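Local coordinates for protein pullulanase (Klebsiella oxytoca, PDB 2YOC) that hydrolyses the alpha-1,6-glucosidic linkages of pullulan and related branched dextrins and is probably exported by a type 2 secretion system, at residues N40-L46 and P98-L104; N70-L76 and K106-N112; A777-F783 and V958-F964. All blocks are in the same frame, centred on the assembly; numbering follows the deposited sequence.

In the fold
Interactions 1 and 2 belong to the N-terminal beta domain, their centres about 14 Å apart, and their segments alternate along the chain. They touch: Asn40 N lies 3.2 Å from Glu107 OE2, a probable hydrogen bond, and Leu104 CD2 packs 3.2 Å from Ala75 O and 4.1 Å from Ile111 CG2, so loop ends of the strand pair 41-46/99-103 abut the disulfide-linked region. Interaction 3 lies on the opposite side of the chain's centre, about 71 Å from interaction 1 and about 66 Å from interaction 2 between centres. There segment 777-783, between barrel strands 718-720 and 814-816 in sequence, meets the start of the C-terminal beta sheet, where Arg961 forms a salt bridge with the calcium ligand Asp982.

Interaction 1: residues N40-L46 and P98-L104; sequences NQAVIHL and PYWVIPL
Strands 41-46 and 99-103 run antiparallel, their axes 4.5 Å apart at closest approach and at 156°. Pro98 O accepts from Leu46 N (2.9 Å). Tyr99 (chi1 p) forms a non-hydrogen-bonded pair with His45, CA to CA 4.4 Å. Trp100 (chi1 m) and Ile44 are a hydrogen-bonded pair: Trp100 N to Ile44 O 3.0 Å, Ile44 N to Trp100 O 3.2 Å. Trp100 CZ3, at the indole edge, lies 4.0 Å from Leu46 CB, and Trp100 NE1 is hydrogen-bonded to Thr88 O. In this small sheet strand 41-46 is central, flanked by 99-103 and the parallel 138-141. Trp100 projects from the face covered by strand 63-68, a sandwich-like packing; on the other face Val101 CG2 lies 3.9 Å from Val43 CG2. Ile102 pairs with Ala42 through two hydrogen bonds of 2.7 Å (Ala42 N to Ile102 O, Ile102 N to Ala42 O), and Ile102 CD1 reaches Ile44 CG1 at 3.5 Å. Leu104 N donates to Asn40 O (3.0 Å) and Leu104 CD1 packs on Ala42 CB (3.6 Å).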
loop_
_atom_site.group_PDB
_atom_site.type_symbol
_atom_site.label_atom_id
_atom_site.label_comp_id
_atom_site.label_asym_id
_atom_site.label_seq_id
_atom_site.Cartn_x
_atom_site.Cartn_y
_atom_site.Cartn_z
ATOM N N ASN B 40 2.946 57.789 -42.209
ATOM C CA ASN B 40 2.173 57.491 -40.988
ATOM C C ASN B 40 1.268 56.236 -41.093
ATOM O O ASN B 40 0.129 56.224 -40.605
ATOM C CB ASN B 40 1.422 58.741 -40.473
ATOM C CG ASN B 40 1.747 59.141 -39.044
ATOM O OD1 ASN B 40 2.915 59.268 -38.638
ATOM N ND2 ASN B 40 0.711 59.416 -38.263
ATOM N N GLN B 41 1.810 55.179 -41.736
ATOM C CA GLN B 41 1.195 53.861 -41.953
ATOM C C GLN B 41 2.225 52.803 -42.392
ATOM O O GLN B 41 3.035 53.074 -43.280
ATOM C CB GLN B 41 -0.025 53.902 -42.905
ATOM C CG GLN B 41 0.222 54.566 -44.249
ATOM C CD GLN B 41 -0.350 53.748 -45.370
ATOM O OE1 GLN B 41 0.320 52.886 -45.942
ATOM N NE2 GLN B 41 -1.594 54.015 -45.724
ATOM N N ALA B 42 2.207 51.616 -41.748
ATOM C CA ALA B 42 3.116 50.503 -42.044
ATOM C C ALA B 42 2.389 49.396 -42.810
ATOM O O ALA B 42 1.156 49.316 -42.758
ATOM C CB ALA B 42 3.706 49.943 -40.756
ATOM N N VAL B 43 3.152 48.546 -43.519
ATOM C CA VAL B 43 2.582 47.421 -44.252
ATOM C C VAL B 43 3.307 46.090 -43.972
ATOM O O VAL B 43 4.528 46.015 -44.110
ATOM C CB VAL B 43 2.255 47.721 -45.743
ATOM C CG1 VAL B 43 3.495 47.722 -46.624
ATOM C CG2 VAL B 43 1.204 46.762 -46.286
ATOM N N ILE B 44 2.555 45.072 -43.498
ATOM C CA ILE B 44 3.075 43.732 -43.186
ATOM C C ILE B 44 2.498 42.728 -44.193
ATOM O O ILE B 44 1.275 42.634 -44.332
ATOM C CB ILE B 44 2.811 43.284 -41.709
ATOM C CG1 ILE B 44 3.115 44.386 -40.647
ATOM C CG2 ILE B 44 3.491 41.941 -41.373
ATOM C CD1 ILE B 44 4.560 44.975 -40.534
ATOM N N HIS B 45 3.382 41.992 -44.892
ATOM C CA HIS B 45 2.991 40.979 -45.870
ATOM C C HIS B 45 3.083 39.595 -45.267
ATOM O O HIS B 45 4.110 39.235 -44.673
ATOM C CB HIS B 45 3.929 40.977 -47.083
ATOM C CG HIS B 45 4.031 42.262 -47.832
ATOM N ND1 HIS B 45 5.045 43.165 -47.570
ATOM C CD2 HIS B 45 3.306 42.705 -48.883
ATOM C CE1 HIS B 45 4.878 44.147 -48.441
ATOM N NE2 HIS B 45 3.849 43.910 -49.256
ATOM N N LEU B 46 2.042 38.791 -45.466
ATOM C CA LEU B 46 2.130 37.406 -45.048
ATOM C C LEU B 46 2.483 36.656 -46.316
ATOM O O LEU B 46 1.767 36.757 -47.319
ATOM C CB LEU B 46 0.832 36.858 -44.424
ATOM C CG LEU B 46 0.935 35.410 -43.917
ATOM C CD1 LEU B 46 1.252 35.379 -42.466
ATOM C CD2 LEU B 46 -0.326 34.620 -44.178
ATOM N N PRO B 98 -1.747 37.498 -48.105
ATOM C CA PRO B 98 -2.384 38.759 -47.735
ATOM C C PRO B 98 -1.393 39.809 -47.261
ATOM O O PRO B 98 -0.188 39.561 -47.183
ATOM C CB PRO B 98 -3.335 38.333 -46.622
ATOM C CG PRO B 98 -2.648 37.224 -45.961
ATOM C CD PRO B 98 -1.912 36.486 -47.042
ATOM N N TYR B 99 -1.926 40.985 -46.947
ATOM C CA TYR B 99 -1.198 42.125 -46.404
ATOM C C TYR B 99 -2.131 42.994 -45.568
ATOM O O TYR B 99 -3.348 42.989 -45.781
ATOM C CB TYR B 99 -0.491 42.945 -47.502
ATOM C CG TYR B 99 -1.421 43.536 -48.541
ATOM C CD1 TYR B 99 -1.747 42.828 -49.695
ATOM C CD2 TYR B 99 -1.941 44.819 -48.392
ATOM C CE1 TYR B 99 -2.582 43.375 -50.667
ATOM C CE2 TYR B 99 -2.804 45.362 -49.340
ATOM C CZ TYR B 99 -3.112 44.641 -50.483
ATOM O OH TYR B 99 -3.938 45.178 -51.439
ATOM N N TRP B 100 -1.563 43.716 -44.602
ATOM C CA TRP B 100 -2.313 44.612 -43.734
ATOM C C TRP B 100 -1.683 45.986 -43.791
ATOM O O TRP B 100 -0.481 46.107 -43.545
ATOM C CB TRP B 100 -2.283 44.129 -42.290
ATOM C CG TRP B 100 -3.133 42.936 -42.001
ATOM C CD1 TRP B 100 -4.306 42.922 -41.307
ATOM C CD2 TRP B 100 -2.808 41.560 -42.268
ATOM N NE1 TRP B 100 -4.742 41.626 -41.137
ATOM C CE2 TRP B 100 -3.851 40.772 -41.735
ATOM C CE3 TRP B 100 -1.727 40.914 -42.898
ATOM C CZ2 TRP B 100 -3.855 39.374 -41.827
ATOM C CZ3 TRP B 100 -1.744 39.533 -43.008
ATOM C CH2 TRP B 100 -2.802 38.779 -42.484
ATOM N N VAL B 101 -2.477 47.024 -44.104
ATOM C CA VAL B 101 -1.991 48.400 -44.102
ATOM C C VAL B 101 -2.316 48.927 -42.691
ATOM O O VAL B 101 -3.480 49.192 -42.384
ATOM C CB VAL B 101 -2.586 49.246 -45.260
ATOM C CG1 VAL B 101 -2.178 50.715 -45.147
ATOM C CG2 VAL B 101 -2.165 48.686 -46.615
ATOM N N ILE B 102 -1.300 48.958 -41.808
ATOM C CA ILE B 102 -1.451 49.352 -40.403
ATOM C C ILE B 102 -1.280 50.863 -40.198
ATOM O O ILE B 102 -0.221 51.393 -40.535
ATOM C CB ILE B 102 -0.549 48.495 -39.462
ATOM C CG1 ILE B 102 -0.921 47.003 -39.547
ATOM C CG2 ILE B 102 -0.604 48.975 -38.002
ATOM C CD1 ILE B 102 0.223 46.119 -39.629
ATOM N N PRO B 103 -2.293 51.562 -39.620
ATOM C CA PRO B 103 -2.149 53.015 -39.392
ATOM C C PRO B 103 -1.255 53.353 -38.197
ATOM O O PRO B 103 -1.348 52.728 -37.134
ATOM C CB PRO B 103 -3.586 53.490 -39.186
ATOM C CG PRO B 103 -4.301 52.287 -38.634
ATOM C CD PRO B 103 -3.601 51.057 -39.146
ATOM N N LEU B 104 -0.384 54.346 -38.380
ATOM C CA LEU B 104 0.556 54.758 -37.347
ATOM C C LEU B 104 0.263 56.099 -36.698
ATOM O O LEU B 104 -0.472 56.924 -37.244
ATOM C CB LEU B 104 1.979 54.748 -37.898
ATOM C CG LEU B 104 2.719 53.455 -37.712
ATOM C CD1 LEU B 104 3.317 53.006 -38.974
ATOM C CD2 LEU B 104 3.780 53.580 -36.748
#

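Interaction 2: residues N70-L76 and K106-N112; sequences NETCDAL and KESGCIN
A disulfide-linked loop in the N-terminal beta domain defines this contact: Cys73, in the irregular segment after strand 63-68, is bonded to Cys110 in the segment 106-112. The SG atoms of Cys73 and Cys110 are 2.0 Å apart with chi3 of -97°, joining chi1 m at Cys73 to chi1 p at Cys110. CA atoms pair most closely at Cys73-Ile111 (4.7 Å) and Ala75-Lys106 (5.3 Å). Asn70 (chi1 p) shapes the turn as an Asx motif, its OD1 accepting from Cys73 N at 2.9 Å; the same OD1 receives Asn112 ND2 at 3.1 Å. Asn112 (chi1 m) also donates through ND2 to Trp68 O, so one amide ties the loop to the end of its preceding strand, which is the sheet neighbour of 110-117. At the solvent side Lys106, extended through chi2 and chi3 (both t), forms a salt bridge from NZ to Asp74 OD1 at 3.0 Å. Between disulfide and ion pair, Ala75 N makes a weak hydrogen bond to Cys110 O (3.3 Å). Gly109 takes a positive-phi conformation (86°) ahead of Cys110. Inside, Ile111 CG2 packs against Leu76 CG at 3.7 Å and Ala75 CB at 4.1 Å.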
loop_
_atom_site.group_PDB
_atom_site.type_symbol
_atom_site.label_atom_id
_atom_site.label_comp_id
_atom_site.label_asym_id
_atom_site.label_seq_id
_atom_site.Cartn_x
_atom_site.Cartn_y
_atom_site.Cartn_z
ATOM N N ASN B 70 2.198 49.157 -26.106
ATOM C CA ASN B 70 2.865 48.938 -24.816
ATOM C C ASN B 70 4.042 49.902 -24.606
ATOM O O ASN B 70 4.458 50.562 -25.563
ATOM C CB ASN B 70 3.220 47.446 -24.573
ATOM C CG ASN B 70 4.542 46.904 -25.102
ATOM O OD1 ASN B 70 5.177 47.446 -26.016
ATOM N ND2 ASN B 70 4.959 45.761 -24.562
ATOM N N GLU B 71 4.571 49.977 -23.356
ATOM C CA GLU B 71 5.694 50.826 -22.927
ATOM C C GLU B 71 6.888 50.796 -23.887
ATOM O O GLU B 71 7.550 51.817 -24.053
ATOM C CB GLU B 71 6.151 50.483 -21.491
ATOM C CG GLU B 71 5.077 50.095 -20.474
ATOM C CD GLU B 71 3.827 50.950 -20.327
ATOM O OE1 GLU B 71 3.924 52.068 -19.771
ATOM O OE2 GLU B 71 2.738 50.472 -20.722
ATOM N N THR B 72 7.129 49.639 -24.540
ATOM C CA THR B 72 8.194 49.429 -25.522
ATOM C C THR B 72 7.759 49.925 -26.927
ATOM O O THR B 72 8.277 50.943 -27.392
ATOM C CB THR B 72 8.702 47.960 -25.476
ATOM O OG1 THR B 72 8.957 47.578 -24.121
ATOM C CG2 THR B 72 9.961 47.744 -26.316
ATOM N N CYS B 73 6.804 49.221 -27.579
ATOM C CA CYS B 73 6.308 49.544 -28.928
ATOM C C CYS B 73 4.910 50.193 -28.915
ATOM O O CYS B 73 3.886 49.500 -28.957
ATOM C CB CYS B 73 6.361 48.314 -29.838
ATOM S SG CYS B 73 8.033 47.673 -30.166
ATOM N N ASP B 74 4.890 51.539 -28.883
ATOM C CA ASP B 74 3.679 52.367 -28.786
ATOM C C ASP B 74 3.280 53.209 -30.031
ATOM O O ASP B 74 2.304 53.972 -29.963
ATOM C CB ASP B 74 3.743 53.248 -27.511
ATOM C CG ASP B 74 5.062 53.985 -27.245
ATOM O OD1 ASP B 74 5.964 53.944 -28.119
ATOM O OD2 ASP B 74 5.192 54.598 -26.161
ATOM N N ALA B 75 3.992 53.043 -31.169
ATOM C CA ALA B 75 3.748 53.804 -32.408
ATOM C C ALA B 75 2.415 53.522 -33.152
ATOM O O ALA B 75 2.097 54.238 -34.105
ATOM C CB ALA B 75 4.944 53.677 -33.345
ATOM N N LEU B 76 1.628 52.518 -32.703
ATOM C CA LEU B 76 0.331 52.141 -33.296
ATOM C C LEU B 76 -0.728 53.243 -33.159
ATOM O O LEU B 76 -0.689 54.035 -32.212
ATOM C CB LEU B 76 -0.214 50.848 -32.660
ATOM C CG LEU B 76 0.529 49.552 -32.942
ATOM C CD1 LEU B 76 1.447 49.170 -31.783
ATOM C CD2 LEU B 76 -0.430 48.448 -33.201
ATOM N N LYS B 106 3.221 57.655 -34.964
ATOM C CA LYS B 106 4.540 58.216 -35.270
ATOM C C LYS B 106 5.347 57.299 -36.216
ATOM O O LYS B 106 5.330 56.073 -36.050
ATOM C CB LYS B 106 5.341 58.542 -33.979
ATOM C CG LYS B 106 5.559 57.370 -33.020
ATOM C CD LYS B 106 6.469 57.728 -31.856
ATOM C CE LYS B 106 6.774 56.546 -30.960
ATOM N NZ LYS B 106 5.556 56.050 -30.255
ATOM N N GLU B 107 6.073 57.908 -37.192
ATOM C CA GLU B 107 6.930 57.198 -38.159
ATOM C C GLU B 107 8.215 56.627 -37.505
ATOM O O GLU B 107 8.944 55.863 -38.148
ATOM C CB GLU B 107 7.269 58.098 -39.365
ATOM C CG GLU B 107 6.153 58.250 -40.389
ATOM C CD GLU B 107 6.587 58.787 -41.741
ATOM O OE1 GLU B 107 7.417 59.725 -41.773
ATOM O OE2 GLU B 107 6.108 58.263 -42.772
ATOM N N SER B 108 8.478 57.013 -36.229
ATOM C CA SER B 108 9.601 56.577 -35.392
ATOM C C SER B 108 9.141 55.474 -34.399
ATOM O O SER B 108 7.941 55.248 -34.236
ATOM C CB SER B 108 10.179 57.773 -34.642
ATOM O OG SER B 108 11.137 57.377 -33.676
ATOM N N GLY B 109 10.095 54.788 -33.774
ATOM C CA GLY B 109 9.809 53.744 -32.798
ATOM C C GLY B 109 9.571 52.367 -33.378
ATOM O O GLY B 109 10.290 51.942 -34.287
ATOM N N CYS B 110 8.574 51.647 -32.822
ATOM C CA CYS B 110 8.218 50.276 -33.212
ATOM C C CYS B 110 6.744 49.927 -32.937
ATOM O O CYS B 110 6.043 50.693 -32.270
ATOM C CB CYS B 110 9.165 49.264 -32.563
ATOM S SG CYS B 110 9.149 49.283 -30.752
ATOM N N ILE B 111 6.290 48.755 -33.429
ATOM C CA ILE B 111 4.918 48.248 -33.272
ATOM C C ILE B 111 4.901 46.763 -32.852
ATOM O O ILE B 111 5.806 46.013 -33.235
ATOM C CB ILE B 111 4.090 48.482 -34.564
ATOM C CG1 ILE B 111 4.828 47.933 -35.815
ATOM C CG2 ILE B 111 3.739 49.966 -34.716
ATOM C CD1 ILE B 111 3.978 47.673 -37.088
ATOM N N ASN B 112 3.867 46.341 -32.075
ATOM C CA ASN B 112 3.690 44.941 -31.630
ATOM C C ASN B 112 2.670 44.219 -32.523
ATOM O O ASN B 112 1.475 44.531 -32.475
ATOM C CB ASN B 112 3.233 44.851 -30.163
ATOM C CG ASN B 112 4.142 45.480 -29.149
ATOM O OD1 ASN B 112 5.213 44.955 -28.817
ATOM N ND2 ASN B 112 3.679 46.576 -28.570
#

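Interaction 3: residues A777-F783 and V958-F964; sequences AGNLADF and VMKRVDF
Two segments separated by 174 residues meet here without any mutual hydrogen bond, held by apolar packing that centres on the Phe783 ring. Segment 777-783 leaves helix 762-776 through a Schellman motif in which Gly778, at phi 70°, is C-prime; the irregular chain then bends round to Phe783. In the partner segment helix 955-961 is followed by strand 962-965, with Val962 N hydrogen-bonded to Val958 O (2.7 Å). The closest CA pairs are Phe783-Met959 (5.9 Å) and Ala777-Val958 (6.9 Å). Phe783, chi1 t, extends its ring into the angle between helix end and strand: CD1 lies 4.0 Å from Met959 CG, CE1 3.3 Å from Val962 O, CZ 4.1 Å from Val962 CG1 and CE2 3.8 Å from Phe964 CE2. Ala777 CB fills the space beside it, 3.8 Å from Phe964 CZ and 4.0 Å from Val962 CG1, while Val958 CG1 (chi1 t) meets Leu780 CD1 at 3.8 Å. Selenomethionine Met959 folds its CE to 3.1 Å from Asp782 O. Such packing joins the C-terminal antiparallel beta domain to the (beta/alpha)8 barrel domain, a domain arrangement characteristic of alpha-amylase-family glycoside hydrolases.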
loop_
_atom_site.group_PDB
_atom_site.type_symbol
_atom_site.label_atom_id
_atom_site.label_comp_id
_atom_site.label_asym_id
_atom_site.label_seq_id
_atom_site.Cartn_x
_atom_site.Cartn_y
_atom_site.Cartn_z
ATOM N N ALA B 777 19.841 7.057 8.831
ATOM C CA ALA B 777 20.411 5.739 8.620
ATOM C C ALA B 777 21.039 5.635 7.207
ATOM O O ALA B 777 21.128 4.550 6.624
ATOM C CB ALA B 777 19.357 4.670 8.845
ATOM N N GLY B 778 21.483 6.776 6.685
ATOM C CA GLY B 778 22.151 6.869 5.391
ATOM C C GLY B 778 21.317 6.628 4.151
ATOM O O GLY B 778 21.845 6.130 3.161
ATOM N N ASN B 779 20.015 6.978 4.185
ATOM C CA ASN B 779 19.070 6.854 3.056
ATOM C C ASN B 779 19.262 5.617 2.141
ATOM O O ASN B 779 19.432 5.739 0.929
ATOM C CB ASN B 779 19.006 8.170 2.266
ATOM C CG ASN B 779 17.673 8.344 1.613
ATOM O OD1 ASN B 779 16.656 8.614 2.260
ATOM N ND2 ASN B 779 17.627 8.101 0.339
ATOM N N LEU B 780 19.244 4.439 2.741
ATOM C CA LEU B 780 19.466 3.182 2.030
ATOM C C LEU B 780 18.201 2.565 1.436
ATOM O O LEU B 780 17.153 2.600 2.050
ATOM C CB LEU B 780 20.190 2.179 2.940
ATOM C CG LEU B 780 21.512 2.659 3.553
ATOM C CD1 LEU B 780 22.054 1.649 4.551
ATOM C CD2 LEU B 780 22.555 2.933 2.498
ATOM N N ALA B 781 18.308 1.980 0.262
ATOM C CA ALA B 781 17.192 1.360 -0.428
ATOM C C ALA B 781 16.738 0.077 0.238
ATOM O O ALA B 781 15.588 -0.308 0.075
ATOM C CB ALA B 781 17.594 1.064 -1.860
ATOM N N ASP B 782 17.627 -0.611 0.939
ATOM C CA ASP B 782 17.293 -1.907 1.519
ATOM C C ASP B 782 17.059 -1.946 3.037
ATOM O O ASP B 782 16.665 -2.993 3.587
ATOM C CB ASP B 782 18.265 -3.016 1.040
ATOM C CG ASP B 782 18.271 -3.182 -0.454
ATOM O OD1 ASP B 782 17.163 -3.249 -1.051
ATOM O OD2 ASP B 782 19.374 -3.172 -1.043
ATOM N N PHE B 783 17.280 -0.797 3.699
ATOM C CA PHE B 783 17.101 -0.635 5.131
ATOM C C PHE B 783 15.617 -0.778 5.498
ATOM O O PHE B 783 14.781 -0.028 4.995
ATOM C CB PHE B 783 17.660 0.719 5.588
ATOM C CG PHE B 783 17.644 0.888 7.087
ATOM C CD1 PHE B 783 18.690 0.405 7.866
ATOM C CD2 PHE B 783 16.563 1.489 7.723
ATOM C CE1 PHE B 783 18.665 0.545 9.256
ATOM C CE2 PHE B 783 16.537 1.630 9.103
ATOM C CZ PHE B 783 17.599 1.179 9.862
ATOM N N VAL B 958 25.322 -0.814 8.558
ATOM C CA VAL B 958 24.169 -0.000 8.952
ATOM C C VAL B 958 22.973 -0.884 9.297
ATOM O O VAL B 958 22.475 -0.821 10.410
ATOM C CB VAL B 958 23.851 1.116 7.936
ATOM C CG1 VAL B 958 22.575 1.861 8.314
ATOM C CG2 VAL B 958 25.021 2.081 7.844
HETATM N N MSE B 959 22.608 -1.768 8.392
HETATM C CA MSE B 959 21.493 -2.681 8.543
HETATM C C MSE B 959 21.600 -3.663 9.700
HETATM O O MSE B 959 20.575 -3.968 10.308
HETATM C CB MSE B 959 21.256 -3.393 7.227
HETATM C CG MSE B 959 20.861 -2.421 6.135
HETATM SE SE MSE B 959 20.542 -3.327 4.487
HETATM C CE MSE B 959 18.984 -4.396 5.094
ATOM N N LYS B 960 22.828 -4.134 10.020
ATOM C CA LYS B 960 23.128 -5.076 11.103
ATOM C C LYS B 960 23.229 -4.409 12.466
ATOM O O LYS B 960 23.311 -5.132 13.472
ATOM C CB LYS B 960 24.482 -5.752 10.840
ATOM C CG LYS B 960 24.415 -6.944 9.918
ATOM C CD LYS B 960 25.736 -7.664 9.805
ATOM C CE LYS B 960 26.279 -7.600 8.405
ATOM N NZ LYS B 960 27.247 -8.692 8.125
ATOM N N ARG B 961 23.306 -3.059 12.515
ATOM C CA ARG B 961 23.563 -2.329 13.756
ATOM C C ARG B 961 22.599 -1.178 14.078
ATOM O O ARG B 961 22.378 -0.857 15.252
ATOM C CB ARG B 961 25.005 -1.768 13.713
ATOM C CG ARG B 961 26.109 -2.799 13.602
ATOM C CD ARG B 961 27.458 -2.133 13.464
ATOM N NE ARG B 961 28.558 -3.096 13.395
ATOM C CZ ARG B 961 29.242 -3.515 14.441
ATOM N NH1 ARG B 961 28.994 -3.021 15.643
ATOM N NH2 ARG B 961 30.220 -4.394 14.293
ATOM N N VAL B 962 22.102 -0.501 13.045
ATOM C CA VAL B 962 21.191 0.634 13.179
ATOM C C VAL B 962 19.721 0.202 13.160
ATOM O O VAL B 962 19.290 -0.615 12.330
ATOM C CB VAL B 962 21.491 1.732 12.137
ATOM C CG1 VAL B 962 20.468 2.866 12.202
ATOM C CG2 VAL B 962 22.900 2.265 12.303
ATOM N N ASP B 963 18.977 0.756 14.117
ATOM C CA ASP B 963 17.538 0.623 14.312
ATOM C C ASP B 963 17.032 1.858 15.056
ATOM O O ASP B 963 17.833 2.647 15.575
ATOM C CB ASP B 963 17.154 -0.700 15.027
ATOM C CG ASP B 963 15.732 -1.229 14.778
ATOM O OD1 ASP B 963 15.041 -0.715 13.857
ATOM O OD2 ASP B 963 15.330 -2.180 15.466
ATOM N N PHE B 964 15.699 2.031 15.070
ATOM C CA PHE B 964 15.011 3.154 15.691
ATOM C C PHE B 964 13.890 2.709 16.579
ATOM O O PHE B 964 13.231 1.694 16.304
ATOM C CB PHE B 964 14.420 4.083 14.624
ATOM C CG PHE B 964 15.409 4.665 13.653
ATOM C CD1 PHE B 964 16.049 5.865 13.926
ATOM C CD2 PHE B 964 15.676 4.032 12.449
ATOM C CE1 PHE B 964 16.936 6.426 13.008
ATOM C CE2 PHE B 964 16.580 4.585 11.537
ATOM C CZ PHE B 964 17.212 5.772 11.832
#